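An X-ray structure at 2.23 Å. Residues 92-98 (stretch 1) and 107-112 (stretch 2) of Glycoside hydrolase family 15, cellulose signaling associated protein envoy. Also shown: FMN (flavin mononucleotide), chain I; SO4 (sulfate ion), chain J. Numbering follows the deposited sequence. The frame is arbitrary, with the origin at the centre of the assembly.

Stretch 1 (92-98) DAVQEMR
Stretch 2 (107-112) VQVRIV

A helix, residues 92-98, lies across one face of a β-strand, residues 107-112, in the same chain. Their axes approach to 8.2 Å and run roughly antiparallel, with 145° between their N-to-C directions (signed crossing angle -145°). The helix has phi/psi near -60/-45 over most of its length and is held by i to i+4 bonds: Glu96 N to Asp92 O (3.0 Å), Met97 N to Ala93 O (2.8 Å) and Arg98 N to Val94 O (2.9 Å). The strand is extended, with phi from -89° to -164° and psi from 123° to 171°, so its side chains alternate: Val107, Val109 and Ile111 point toward the helix, Gln108 and Arg110 away. The register sets Ala93 CA 5.9 Å from Val109 CA and Met97 CA 6.7 Å from Val107 CA.

No direct hydrogen bond crosses the interface; packing and one water join the two elements, which bury 346 Å² between them. Ala93, pointing toward the strand, is the small knob at the close approach. Its methyl settles between successive inward side chains, Ala93 CB lying 3.8 Å from Val109 CG2 and 3.7 Å from Ile111 CB, and rests over the intervening backbone, with Ala93 CB 3.6 Å from Arg110 O. A single methyl suits this shallow seat, where the backbones come near.

One turn later, Met97 leaves the helix sideways, but its long, flexible chain (chi1 m, chi2 t, chi3 m) brings its end nearer the strand. Met97 CG lies 4.0 Å from Val109 CG2, and Met97 CE reaches 3.5 Å from Ile111 CD1. Val109 (chi1 m, -44°) therefore offers CG2 to both Ala93 and Met97. Ile111 is stretched out (chi1 t, chi2 t), placing Ile111 CD1 near Met97 CE and 3.9 Å from Val94 CG2; Val94 (chi1 t) has its CA-to-CB bond pointing away, yet this methyl still closes on the isoleucine tip. The flavin mononucleotide adjoins the same apolar group: FMN N1 is 3.5 Å from Met97 CE and FMN O2 3.5 Å from Ile111 CD1.

Glu96 covers the more exposed margin. Its chi1 lies between wells at -145° and chi2 is t, so the carboxylate extends over the valines: Glu96 OE1 is 3.3 Å from Val109 CG1 and Glu96 OE2 4.0 Å from Val107 CG2. Val107 (chi1 p) is buried and points toward the helix; its CG2 is the part that meets Glu96. The charged end stays within reach of solvent, and water 1 lies 3.1 Å from Glu96 OE2 and 3.2 Å from Gln108 O and can donate to either; more acceptors are in reach than it has protons.

Arg98 is beyond reach of the strand and serves the ligands instead. With chi1 t, chi2 t and chi3 p, it donates from Arg98 NH1 to FMN O3P (2.8 Å), from Arg98 NH2 to sulfate O1 (3.0 Å) and, weakly, from Arg98 NE to sulfate O2 (3.0 Å), its positive guanidinium matching these anionic partners.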

ATOM      1  N   ASP C  92     -25.643   1.931  14.361  1.00 49.23           N
ATOM      2  CA  ASP C  92     -24.824   2.250  15.515  1.00 49.58           C
ATOM      3  C   ASP C  92     -23.361   2.458  15.068  1.00 42.53           C
ATOM      4  O   ASP C  92     -22.543   3.027  15.793  1.00 30.83           O
ATOM      5  CB  ASP C  92     -24.918   1.131  16.554  1.00 47.86           C
ATOM      6  CG  ASP C  92     -26.298   1.098  17.287  1.00 65.57           C
ATOM      7  OD1 ASP C  92     -26.962   2.160  17.459  1.00 57.72           O
ATOM      8  OD2 ASP C  92     -26.713  -0.013  17.690  1.00 56.18           O
ATOM      9  N   ALA C  93     -23.042   1.965  13.878  1.00 42.69           N
ATOM     10  CA  ALA C  93     -21.680   2.023  13.358  1.00 46.17           C
ATOM     11  C   ALA C  93     -21.244   3.484  13.237  1.00 32.81           C
ATOM     12  O   ALA C  93     -20.220   3.862  13.783  1.00 30.10           O
ATOM     13  CB  ALA C  93     -21.619   1.340  12.032  1.00 39.72           C
ATOM     14  N   VAL C  94     -22.083   4.291  12.599  1.00 29.48           N
ATOM     15  CA  VAL C  94     -21.845   5.720  12.453  1.00 40.00           C
ATOM     16  C   VAL C  94     -21.465   6.426  13.765  1.00 38.08           C
ATOM     17  O   VAL C  94     -20.423   7.116  13.790  1.00 28.91           O
ATOM     18  CB  VAL C  94     -23.050   6.417  11.773  1.00 41.44           C
ATOM     19  CG1 VAL C  94     -22.857   7.925  11.721  1.00 30.88           C
ATOM     20  CG2 VAL C  94     -23.226   5.869  10.382  1.00 32.42           C
ATOM     21  N   GLN C  95     -22.254   6.253  14.838  1.00 32.65           N
ATOM     22  CA  GLN C  95     -21.937   6.894  16.133  1.00 33.56           C
ATOM     23  C   GLN C  95     -20.647   6.373  16.737  1.00 34.51           C
ATOM     24  O   GLN C  95     -19.858   7.133  17.333  1.00 28.69           O
ATOM     25  CB  GLN C  95     -22.967   6.629  17.257  1.00 39.43           C
ATOM     26  CG  GLN C  95     -24.416   6.598  16.935  1.00 51.47           C
ATOM     27  CD  GLN C  95     -25.249   6.311  18.212  1.00 63.74           C
ATOM     28  OE1 GLN C  95     -25.084   6.984  19.248  1.00 58.37           O
ATOM     29  NE2 GLN C  95     -26.112   5.287  18.144  1.00 56.51           N
ATOM     30  N   GLU C  96     -20.492   5.051  16.686  1.00 29.49           N
ATOM     31  CA  GLU C  96     -19.270   4.424  17.195  1.00 33.33           C
ATOM     32  C   GLU C  96     -18.065   5.065  16.468  1.00 28.00           C
ATOM     33  O   GLU C  96     -17.112   5.493  17.112  1.00 30.11           O
ATOM     34  CB  GLU C  96     -19.315   2.906  16.992  1.00 42.13           C
ATOM     35  CG  GLU C  96     -18.647   2.104  18.118  1.00 52.25           C
ATOM     36  CD  GLU C  96     -18.425   0.611  17.775  1.00 48.86           C
ATOM     37  OE1 GLU C  96     -19.201   0.019  16.978  1.00 32.32           O
ATOM     38  OE2 GLU C  96     -17.445   0.041  18.302  1.00 54.36           O
ATOM     39  N   MET C  97     -18.127   5.174  15.142  1.00 23.04           N
ATOM     40  CA  MET C  97     -17.015   5.798  14.417  1.00 29.64           C
ATOM     41  C   MET C  97     -16.853   7.258  14.897  1.00 28.94           C
ATOM     42  O   MET C  97     -15.760   7.689  15.254  1.00 22.41           O
ATOM     43  CB  MET C  97     -17.259   5.746  12.917  1.00 32.92           C
ATOM     44  CG  MET C  97     -16.941   4.380  12.295  1.00 25.85           C
ATOM     45  SD  MET C  97     -17.066   4.312  10.497  1.00 26.69           S
ATOM     46  CE  MET C  97     -18.756   4.754  10.191  1.00 23.03           C
ATOM     47  N   ARG C  98     -17.983   7.968  14.998  1.00 29.00           N
ATOM     48  CA  ARG C  98     -17.989   9.371  15.369  1.00 31.49           C
ATOM     49  C   ARG C  98     -17.322   9.598  16.706  1.00 32.84           C
ATOM     50  O   ARG C  98     -16.498  10.527  16.870  1.00 24.24           O
ATOM     51  CB  ARG C  98     -19.417   9.904  15.397  1.00 32.17           C
ATOM     52  CG  ARG C  98     -19.475  11.372  15.688  1.00 29.40           C
ATOM     53  CD  ARG C  98     -20.828  11.992  15.420  1.00 31.15           C
ATOM     54  NE  ARG C  98     -21.839  11.399  16.276  1.00 37.73           N
ATOM     55  CZ  ARG C  98     -22.866  10.676  15.847  1.00 38.71           C
ATOM     56  NH1 ARG C  98     -23.074  10.477  14.552  1.00 34.25           N
ATOM     57  NH2 ARG C  98     -23.710  10.173  16.729  1.00 44.28           N
ATOM     58  N   VAL C 107     -10.946   2.056  16.338  1.00 25.68           N
ATOM     59  CA  VAL C 107     -12.270   1.520  16.281  1.00 23.90           C
ATOM     60  C   VAL C 107     -12.419   0.680  15.064  1.00 31.05           C
ATOM     61  O   VAL C 107     -11.842   0.953  14.007  1.00 29.64           O
ATOM     62  CB  VAL C 107     -13.326   2.646  16.228  1.00 37.28           C
ATOM     63  CG1 VAL C 107     -13.039   3.595  15.057  1.00 37.14           C
ATOM     64  CG2 VAL C 107     -14.721   2.080  16.120  1.00 34.76           C
ATOM     65  N   GLN C 108     -13.210  -0.362  15.194  1.00 28.99           N
ATOM     66  CA  GLN C 108     -13.477  -1.193  14.048  1.00 37.74           C
ATOM     67  C   GLN C 108     -14.921  -1.590  14.094  1.00 35.44           C
ATOM     68  O   GLN C 108     -15.394  -2.166  15.090  1.00 39.98           O
ATOM     69  CB  GLN C 108     -12.544  -2.413  14.018  1.00 32.02           C
ATOM     70  CG  GLN C 108     -12.841  -3.384  12.907  1.00 36.14           C
ATOM     71  CD  GLN C 108     -11.865  -4.564  12.892  1.00 39.97           C
ATOM     72  OE1 GLN C 108     -11.804  -5.357  13.835  1.00 35.47           O
ATOM     73  NE2 GLN C 108     -11.072  -4.656  11.837  1.00 37.94           N
ATOM     74  N   VAL C 109     -15.614  -1.271  13.013  1.00 28.49           N
ATOM     75  CA  VAL C 109     -17.008  -1.582  12.872  1.00 28.78           C
ATOM     76  C   VAL C 109     -17.254  -2.101  11.482  1.00 32.35           C
ATOM     77  O   VAL C 109     -16.405  -2.048  10.605  1.00 30.85           O
ATOM     78  CB  VAL C 109     -17.913  -0.311  13.047  1.00 36.93           C
ATOM     79  CG1 VAL C 109     -17.448   0.525  14.228  1.00 33.28           C
ATOM     80  CG2 VAL C 109     -17.930   0.515  11.765  1.00 42.10           C
ATOM     81  N   ARG C 110     -18.458  -2.592  11.279  1.00 33.39           N
ATOM     82  CA  ARG C 110     -18.887  -3.013   9.974  1.00 33.20           C
ATOM     83  C   ARG C 110     -20.107  -2.188   9.724  1.00 34.83           C
ATOM     84  O   ARG C 110     -20.849  -1.857  10.661  1.00 34.59           O
ATOM     85  CB  ARG C 110     -19.172  -4.537   9.965  1.00 42.52           C
ATOM     86  CG  ARG C 110     -20.633  -4.967  10.136  1.00 44.94           C
ATOM     87  CD  ARG C 110     -20.825  -6.525  10.387  1.00 33.93           C
ATOM     88  NE  ARG C 110     -22.240  -6.765  10.665  1.00 27.47           N
ATOM     89  CZ  ARG C 110     -22.794  -6.710  11.884  1.00 32.41           C
ATOM     90  NH1 ARG C 110     -22.048  -6.535  12.963  1.00 32.48           N
ATOM     91  NH2 ARG C 110     -24.098  -6.890  12.041  1.00 44.40           N
ATOM     92  N   ILE C 111     -20.325  -1.830   8.474  1.00 27.58           N
ATOM     93  CA  ILE C 111     -21.337  -0.864   8.177  1.00 27.09           C
ATOM     94  C   ILE C 111     -21.624  -0.960   6.725  1.00 29.39           C
ATOM     95  O   ILE C 111     -20.746  -1.360   5.957  1.00 39.24           O
ATOM     96  CB  ILE C 111     -20.801   0.612   8.504  1.00 35.62           C
ATOM     97  CG1 ILE C 111     -21.788   1.679   8.059  1.00 24.69           C
ATOM     98  CG2 ILE C 111     -19.423   0.883   7.849  1.00 25.52           C
ATOM     99  CD1 ILE C 111     -21.349   3.093   8.462  1.00 33.25           C
ATOM    100  N   VAL C 112     -22.801  -0.535   6.301  1.00 28.96           N
ATOM    101  CA  VAL C 112     -23.096  -0.556   4.884  1.00 24.93           C
ATOM    102  C   VAL C 112     -22.671   0.709   4.212  1.00 37.87           C
ATOM    103  O   VAL C 112     -23.099   1.806   4.601  1.00 39.46           O
ATOM    104  CB  VAL C 112     -24.580  -0.780   4.619  1.00 41.02           C
ATOM    105  CG1 VAL C 112     -24.892  -0.583   3.122  1.00 40.47           C
ATOM    106  CG2 VAL C 112     -24.999  -2.190   5.131  1.00 38.98           C
TER
HETATM  107  N1  FMN I5201     -17.474   5.925   7.115  1.00 29.08           N
HETATM  108  C2  FMN I5201     -17.960   4.954   6.265  1.00 32.35           C
HETATM  109  O2  FMN I5201     -19.167   4.734   6.197  1.00 31.55           O
HETATM  110  N3  FMN I5201     -17.082   4.227   5.465  1.00 28.33           N
HETATM  111  C4  FMN I5201     -15.726   4.440   5.510  1.00 31.35           C
HETATM  112  O4  FMN I5201     -14.992   3.787   4.773  1.00 24.07           O
HETATM  113  C4A FMN I5201     -15.218   5.425   6.369  1.00 37.12           C
HETATM  114  N5  FMN I5201     -13.854   5.682   6.425  1.00 27.20           N
HETATM  115  C5A FMN I5201     -13.367   6.631   7.278  1.00 26.15           C
HETATM  116  C6  FMN I5201     -12.001   6.837   7.314  1.00 23.73           C
HETATM  117  C7  FMN I5201     -11.466   7.812   8.140  1.00 28.87           C
HETATM  118  C7M FMN I5201      -9.980   7.988   8.151  1.00 22.78           C
HETATM  119  C8  FMN I5201     -12.327   8.583   8.954  1.00 27.27           C
HETATM  120  C8M FMN I5201     -11.753   9.644   9.860  1.00 20.67           C
HETATM  121  C9  FMN I5201     -13.709   8.352   8.922  1.00 25.62           C
HETATM  122  C9A FMN I5201     -14.238   7.379   8.083  1.00 27.19           C
HETATM  123  N10 FMN I5201     -15.615   7.135   8.018  1.00 31.76           N
HETATM  124  C10 FMN I5201     -16.101   6.163   7.166  1.00 30.28           C
HETATM  125  C1' FMN I5201     -16.642   7.836   8.882  1.00 24.59           C
HETATM  126  C2' FMN I5201     -17.168   9.185   8.452  1.00 27.07           C
HETATM  127  O2' FMN I5201     -16.150   9.873   7.764  1.00 23.79           O
HETATM  128  C3' FMN I5201     -17.697   9.922   9.716  1.00 26.52           C
HETATM  129  O3' FMN I5201     -16.671  10.044  10.695  1.00 24.30           O
HETATM  130  C4' FMN I5201     -18.895   9.161  10.331  1.00 29.40           C
HETATM  131  O4' FMN I5201     -19.963   9.198   9.409  1.00 25.65           O
HETATM  132  C5' FMN I5201     -19.327   9.701  11.707  1.00 27.39           C
HETATM  133  O5' FMN I5201     -19.478  11.108  11.658  1.00 24.84           O
HETATM  134  P   FMN I5201     -20.862  11.774  11.230  1.00 30.39           P
HETATM  135  O1P FMN I5201     -20.589  13.269  11.189  1.00 33.69           O
HETATM  136  O2P FMN I5201     -21.391  11.359   9.900  1.00 27.14           O
HETATM  137  O3P FMN I5201     -21.889  11.468  12.270  1.00 32.34           O
HETATM  138  S   SO4 J5202     -23.216  12.072  19.753  1.00 53.27           S
HETATM  139  O1  SO4 J5202     -24.271  11.078  19.580  1.00 52.35           O
HETATM  140  O2  SO4 J5202     -23.126  12.908  18.558  1.00 46.26           O
HETATM  141  O3  SO4 J5202     -21.953  11.464  20.161  1.00 46.58           O
HETATM  142  O4  SO4 J5202     -23.577  12.976  20.821  1.00 47.54           O
HETATM  143  O   HOH W   1     -17.680  -2.852  17.230  1.00 57.24           O